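One contact in two related proteins. Structure 1 is glutathione S-transferase delta from Bombyx mori, which probably catalyses the conjugation of glutathione to electrophilic compounds, working as a homodimeric delta-class glutathione transferase: PDB 3VK9 (chain A, 2.00 Å), residues 97-102 and 158-163. Structure 2 is glutathione S-transferase from Bombyx mori: PDB 4E8H (chain B, 2.12 Å), residues 101-106 and 162-167. One frame, after least-squares fit of the local backbone (RMSD 0.46 Å); residues are numbered along the deposited sequences.

Structure 1 (3VK9); sequences QRLYFD and DLSLIA.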
loop_
_atom_site.group_PDB
_atom_site.type_symbol
_atom_site.label_atom_id
_atom_site.label_comp_id
_atom_site.label_asym_id
_atom_site.label_seq_id
_atom_site.Cartn_x
_atom_site.Cartn_y
_atom_site.Cartn_z
ATOM N N GLN A 97 -5.248 7.597 0.800
ATOM C CA GLN A 97 -4.678 7.452 2.140
ATOM C C GLN A 97 -5.247 6.229 2.842
ATOM O O GLN A 97 -4.498 5.428 3.407
ATOM C CB GLN A 97 -4.914 8.683 3.028
ATOM C CG GLN A 97 -4.531 8.394 4.466
ATOM C CD GLN A 97 -4.511 9.614 5.341
ATOM O OE1 GLN A 97 -4.744 10.728 4.880
ATOM N NE2 GLN A 97 -4.240 9.412 6.618
ATOM N N ARG A 98 -6.569 6.083 2.805
ATOM C CA ARG A 98 -7.205 4.962 3.498
ATOM C C ARG A 98 -6.793 3.628 2.869
ATOM O O ARG A 98 -6.652 2.632 3.575
ATOM C CB ARG A 98 -8.740 5.097 3.534
ATOM C CG ARG A 98 -9.252 6.345 4.250
ATOM C CD ARG A 98 -8.815 6.401 5.710
ATOM N NE ARG A 98 -9.519 7.464 6.420
ATOM C CZ ARG A 98 -8.927 8.456 7.068
ATOM N NH1 ARG A 98 -7.609 8.518 7.143
ATOM N NH2 ARG A 98 -9.661 9.381 7.663
ATOM N N LEU A 99 -6.598 3.610 1.548
ATOM C CA LEU A 99 -6.128 2.394 0.878
ATOM C C LEU A 99 -4.729 1.982 1.361
ATOM O O LEU A 99 -4.487 0.804 1.625
ATOM C CB LEU A 99 -6.186 2.534 -0.652
ATOM C CG LEU A 99 -7.595 2.557 -1.275
ATOM C CD1 LEU A 99 -7.534 2.943 -2.766
ATOM C CD2 LEU A 99 -8.320 1.224 -1.061
ATOM N N TYR A 100 -3.825 2.954 1.498
ATOM C CA TYR A 100 -2.486 2.673 2.009
ATOM C C TYR A 100 -2.486 2.283 3.492
ATOM O O TYR A 100 -1.706 1.429 3.918
ATOM C CB TYR A 100 -1.530 3.824 1.695
ATOM C CG TYR A 100 -1.202 3.832 0.233
ATOM C CD1 TYR A 100 -0.325 2.879 -0.289
ATOM C CD2 TYR A 100 -1.804 4.739 -0.642
ATOM C CE1 TYR A 100 -0.021 2.840 -1.620
ATOM C CE2 TYR A 100 -1.505 4.704 -2.009
ATOM C CZ TYR A 100 -0.607 3.747 -2.477
ATOM O OH TYR A 100 -0.277 3.657 -3.797
ATOM N N PHE A 101 -3.391 2.877 4.258
ATOM C CA PHE A 101 -3.622 2.458 5.640
ATOM C C PHE A 101 -4.040 0.986 5.681
ATOM O O PHE A 101 -3.561 0.208 6.502
ATOM C CB PHE A 101 -4.711 3.325 6.269
ATOM C CG PHE A 101 -5.231 2.798 7.578
ATOM C CD1 PHE A 101 -4.477 2.928 8.754
ATOM C CD2 PHE A 101 -6.492 2.210 7.651
ATOM C CE1 PHE A 101 -4.968 2.459 9.972
ATOM C CE2 PHE A 101 -6.989 1.728 8.862
ATOM C CZ PHE A 101 -6.216 1.853 10.026
ATOM N N ASP A 102 -4.958 0.621 4.794
ATOM C CA ASP A 102 -5.434 -0.750 4.688
ATOM C C ASP A 102 -4.285 -1.749 4.433
ATOM O O ASP A 102 -4.056 -2.666 5.235
ATOM C CB ASP A 102 -6.503 -0.865 3.592
ATOM C CG ASP A 102 -7.065 -2.280 3.475
ATOM O OD1 ASP A 102 -7.231 -2.934 4.542
ATOM O OD2 ASP A 102 -7.327 -2.721 2.326
ATOM N N ASP A 158 -13.810 2.084 1.562
ATOM C CA ASP A 158 -14.693 1.275 2.407
ATOM C C ASP A 158 -14.653 -0.204 1.972
ATOM O O ASP A 158 -14.567 -1.120 2.786
ATOM C CB ASP A 158 -16.137 1.808 2.353
ATOM C CG ASP A 158 -16.256 3.258 2.840
ATOM O OD1 ASP A 158 -16.126 3.496 4.061
ATOM O OD2 ASP A 158 -16.492 4.154 2.003
ATOM N N LEU A 159 -14.722 -0.436 0.676
ATOM C CA LEU A 159 -14.847 -1.793 0.175
ATOM C C LEU A 159 -13.578 -2.624 0.439
ATOM O O LEU A 159 -13.644 -3.792 0.822
ATOM C CB LEU A 159 -15.193 -1.768 -1.322
ATOM C CG LEU A 159 -16.453 -0.997 -1.742
ATOM C CD1 LEU A 159 -16.682 -1.081 -3.278
ATOM C CD2 LEU A 159 -17.668 -1.500 -0.992
ATOM N N SER A 160 -12.426 -2.012 0.231
ATOM C CA SER A 160 -11.157 -2.676 0.521
ATOM C C SER A 160 -11.009 -2.894 2.030
ATOM O O SER A 160 -10.652 -3.983 2.473
ATOM C CB SER A 160 -9.987 -1.857 -0.031
ATOM O OG SER A 160 -8.762 -2.517 0.194
ATOM N N LEU A 161 -11.304 -1.861 2.816
ATOM C CA LEU A 161 -11.171 -1.971 4.268
ATOM C C LEU A 161 -12.152 -2.968 4.870
ATOM O O LEU A 161 -11.826 -3.661 5.837
ATOM C CB LEU A 161 -11.300 -0.604 4.963
ATOM C CG LEU A 161 -9.984 0.180 5.128
ATOM C CD1 LEU A 161 -10.224 1.660 5.488
ATOM C CD2 LEU A 161 -9.025 -0.477 6.138
ATOM N N ILE A 162 -13.357 -3.049 4.314
ATOM C CA ILE A 162 -14.305 -3.969 4.896
ATOM C C ILE A 162 -13.928 -5.401 4.563
ATOM O O ILE A 162 -14.089 -6.282 5.389
ATOM C CB ILE A 162 -15.798 -3.639 4.597
ATOM C CG1 ILE A 162 -16.683 -4.352 5.633
ATOM C CG2 ILE A 162 -16.182 -4.052 3.194
ATOM C CD1 ILE A 162 -18.059 -3.766 5.791
ATOM N N ALA A 163 -13.360 -5.629 3.376
ATOM C CA ALA A 163 -12.886 -6.966 3.044
ATOM C C ALA A 163 -11.811 -7.407 4.040
ATOM O O ALA A 163 -11.791 -8.564 4.480
ATOM C CB ALA A 163 -12.359 -7.033 1.616
#
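Asp102 on helix 89-119 meets Ser160 and Leu161 on helix 156-167, in the buried core of the all-helical C-terminal domain of the glutathione transferase fold. The short segments run nearly parallel, at 16°, with their axes 9.4 Å apart. Asp102 carries CG anti to its backbone N (chi1 -178°), which sends the carboxylate across to the other helix. Its CB lies 3.6 Å from Leu161 CD2, its CG faces that methyl and the Ser160 hydroxyl, and OD1 passes the same methyl, with 3.4 Å between Asp102 OD1 and Leu161 CD2. At the other oxygen, Ser160 OG donates a 2.6 Å hydrogen bond to Asp102 OD2, 29° out of the carboxylate plane. OD2 also forms a salt bridge with Arg68 of helix 67-78, tying this buried charge to the thioredoxin-like domain, while OD1 bonds Ser164. Leu99 CD2 packs on Ser160 CB at 3.7 Å. Leu161 CD1 lies 4.2 Å from Arg98 O, and both methyls of Leu161 lie near the Phe101 ring, CD1 4.3 Å from Phe101 CD2.

Structure 1 against structure 2
Both contacts keep the same pair of helices, the CA atoms that can be compared coinciding within the error, and the same hydroxyl-carboxylate bond, 2.6 Å from Ser160(A) OG to Asp102(A) OD2 and from Thr164(B) OG1 to Asp106(B) OD2. Arg98(A), Leu99(A), Phe101(A), Asp102(A) and their counterparts hold their places. At Ser160(A)/Thr164(B) the hydroxyl oxygens stand 0.9 Å apart after superposition, and threonine adds CG2, an extra methyl directed at Leu103(B) and the bonded carboxylate oxygen; the touch with Leu99(A)/Leu103(B) is kept. Leu161(A) and Ile165(B) share the part that reaches the first helix: CG of Leu161(A) and CG1 of Ile165(B) are 0.5 Å apart, and their CD1 atoms 0.6 Å apart. The second branch differs: CD2 of Leu161(A), the methyl lying against Asp102(A), has no counterpart, whereas Ile165(B) branches at CB with a CG2 that Leu161(A) lacks. The aspartate touches this residue in both structures. Away from the helix contact, Leu159(A) and Ile163(B) likewise match at CD1 but exchange CD2 for CG2, and the branches of Ile162(A) lie near those of Val166(B). Val167(B) adds two methyls to Ala163(A), with CB atoms 0.9 Å apart, and most of the ring of Tyr100(A), with its hydroxyl, has no counterpart in Asn104(B).

Structure 2 (4E8H); sequences QRLNFD and DITIVV.
Asp106 meets Thr164 and Ile165 across two helices whose short segments run nearly parallel, at 21°, with their axes 9.8 Å apart. Asp106 carries CG anti to its backbone N (chi1 -173°), which sends the carboxylate across to the other helix. Its CB stands 3.9 Å from Ile165 CG1, its CG faces that methylene and the Thr164 hydroxyl, and OD1 passes the same methylene, Asp106 OD1 and Ile165 CG1 being 3.6 Å apart. At the other oxygen, Thr164 OG1 donates a 2.6 Å hydrogen bond to Asp106 OD2, 28° out of the carboxylate plane. OD2 also forms a salt bridge with Arg72 of helix 71-82, a glutathione-binding residue, consistent with a role in positioning this arginine; OD1 accepts from water 1, which also donates to Thr164 O. Leu103 CD2 packs on Thr164 CG2 at 3.7 Å. Ile165 CD1 lies 4.2 Å from Arg102 O and near the Phe105 ring, 4.6 Å from Phe105 CD2.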
loop_
_atom_site.group_PDB
_atom_site.type_symbol
_atom_site.label_atom_id
_atom_site.label_comp_id
_atom_site.label_asym_id
_atom_site.label_seq_id
_atom_site.Cartn_x
_atom_site.Cartn_y
_atom_site.Cartn_z
ATOM N N GLN B 101 -4.880 7.927 1.184
ATOM C CA GLN B 101 -4.323 7.654 2.510
ATOM C C GLN B 101 -4.979 6.427 3.152
ATOM O O GLN B 101 -4.289 5.603 3.757
ATOM C CB GLN B 101 -4.421 8.882 3.424
ATOM C CG GLN B 101 -3.929 8.651 4.859
ATOM C CD GLN B 101 -5.023 8.132 5.780
ATOM O OE1 GLN B 101 -6.151 8.625 5.758
ATOM N NE2 GLN B 101 -4.691 7.138 6.598
ATOM N N ARG B 102 -6.301 6.312 3.020
ATOM C CA ARG B 102 -7.030 5.171 3.574
ATOM C C ARG B 102 -6.629 3.865 2.882
ATOM O O ARG B 102 -6.522 2.824 3.534
ATOM C CB ARG B 102 -8.549 5.383 3.509
ATOM C CG ARG B 102 -9.072 6.638 4.227
ATOM C CD ARG B 102 -8.853 6.602 5.742
ATOM N NE ARG B 102 -9.758 7.517 6.438
ATOM C CZ ARG B 102 -9.389 8.563 7.174
ATOM N NH1 ARG B 102 -8.107 8.856 7.353
ATOM N NH2 ARG B 102 -10.317 9.314 7.751
ATOM N N LEU B 103 -6.394 3.932 1.570
ATOM C CA LEU B 103 -5.913 2.780 0.799
ATOM C C LEU B 103 -4.503 2.350 1.214
ATOM O O LEU B 103 -4.232 1.154 1.339
ATOM C CB LEU B 103 -5.978 3.056 -0.710
ATOM C CG LEU B 103 -7.367 3.077 -1.362
ATOM C CD1 LEU B 103 -7.299 3.667 -2.766
ATOM C CD2 LEU B 103 -7.999 1.688 -1.393
ATOM N N ASN B 104 -3.619 3.326 1.424
ATOM C CA ASN B 104 -2.283 3.067 1.968
ATOM C C ASN B 104 -2.336 2.573 3.418
ATOM O O ASN B 104 -1.546 1.708 3.810
ATOM C CB ASN B 104 -1.382 4.302 1.840
ATOM C CG ASN B 104 -0.780 4.457 0.445
ATOM O OD1 ASN B 104 0.434 4.592 0.296
ATOM N ND2 ASN B 104 -1.628 4.436 -0.579
ATOM N N PHE B 105 -3.268 3.117 4.202
ATOM C CA PHE B 105 -3.548 2.607 5.548
ATOM C C PHE B 105 -3.931 1.132 5.478
ATOM O O PHE B 105 -3.391 0.310 6.216
ATOM C CB PHE B 105 -4.667 3.419 6.219
ATOM C CG PHE B 105 -5.152 2.842 7.529
ATOM C CD1 PHE B 105 -4.419 3.015 8.701
ATOM C CD2 PHE B 105 -6.354 2.139 7.590
ATOM C CE1 PHE B 105 -4.870 2.485 9.911
ATOM C CE2 PHE B 105 -6.814 1.607 8.796
ATOM C CZ PHE B 105 -6.071 1.781 9.958
ATOM N N ASP B 106 -4.858 0.806 4.579
ATOM C CA ASP B 106 -5.326 -0.564 4.424
ATOM C C ASP B 106 -4.177 -1.506 4.065
ATOM O O ASP B 106 -3.997 -2.532 4.716
ATOM C CB ASP B 106 -6.450 -0.646 3.386
ATOM C CG ASP B 106 -7.078 -2.031 3.306
ATOM O OD1 ASP B 106 -7.435 -2.597 4.364
ATOM O OD2 ASP B 106 -7.220 -2.551 2.179
ATOM N N ASP B 162 -13.590 1.982 1.519
ATOM C CA ASP B 162 -14.557 1.207 2.314
ATOM C C ASP B 162 -14.648 -0.242 1.851
ATOM O O ASP B 162 -14.743 -1.153 2.672
ATOM C CB ASP B 162 -15.955 1.823 2.243
ATOM C CG ASP B 162 -15.998 3.236 2.768
ATOM O OD1 ASP B 162 -16.040 3.417 4.003
ATOM O OD2 ASP B 162 -15.996 4.169 1.940
ATOM N N ILE B 163 -14.625 -0.443 0.535
ATOM C CA ILE B 163 -14.779 -1.772 -0.056
ATOM C C ILE B 163 -13.619 -2.711 0.311
ATOM O O ILE B 163 -13.856 -3.860 0.689
ATOM C CB ILE B 163 -15.020 -1.705 -1.599
ATOM C CG1 ILE B 163 -16.287 -0.888 -1.906
ATOM C CG2 ILE B 163 -15.114 -3.112 -2.202
ATOM C CD1 ILE B 163 -16.607 -0.724 -3.398
ATOM N N THR B 164 -12.377 -2.233 0.227
ATOM C CA THR B 164 -11.226 -3.082 0.572
ATOM C C THR B 164 -11.066 -3.305 2.084
ATOM O O THR B 164 -10.726 -4.409 2.519
ATOM C CB THR B 164 -9.893 -2.604 -0.079
ATOM O OG1 THR B 164 -8.817 -3.453 0.346
ATOM C CG2 THR B 164 -9.576 -1.156 0.284
ATOM N N ILE B 165 -11.329 -2.260 2.867
ATOM C CA ILE B 165 -11.277 -2.344 4.327
ATOM C C ILE B 165 -12.345 -3.312 4.866
ATOM O O ILE B 165 -12.064 -4.102 5.772
ATOM C CB ILE B 165 -11.359 -0.930 4.986
ATOM C CG1 ILE B 165 -10.041 -0.173 4.761
ATOM C CG2 ILE B 165 -11.674 -1.030 6.481
ATOM C CD1 ILE B 165 -10.096 1.326 5.052
ATOM N N VAL B 166 -13.546 -3.271 4.284
ATOM C CA VAL B 166 -14.657 -4.125 4.734
ATOM C C VAL B 166 -14.371 -5.630 4.591
ATOM O O VAL B 166 -14.907 -6.434 5.356
ATOM C CB VAL B 166 -16.026 -3.726 4.086
ATOM C CG1 VAL B 166 -16.259 -4.437 2.756
ATOM C CG2 VAL B 166 -17.180 -3.999 5.046
ATOM N N VAL B 167 -13.523 -5.999 3.630
ATOM C CA VAL B 167 -13.109 -7.395 3.466
ATOM C C VAL B 167 -12.448 -7.912 4.751
ATOM O O VAL B 167 -12.758 -9.012 5.218
ATOM C CB VAL B 167 -12.164 -7.585 2.246
ATOM C CG1 VAL B 167 -11.614 -9.007 2.200
ATOM C CG2 VAL B 167 -12.893 -7.266 0.945
HETATM O O HOH W 1 -8.469 -4.987 3.858
#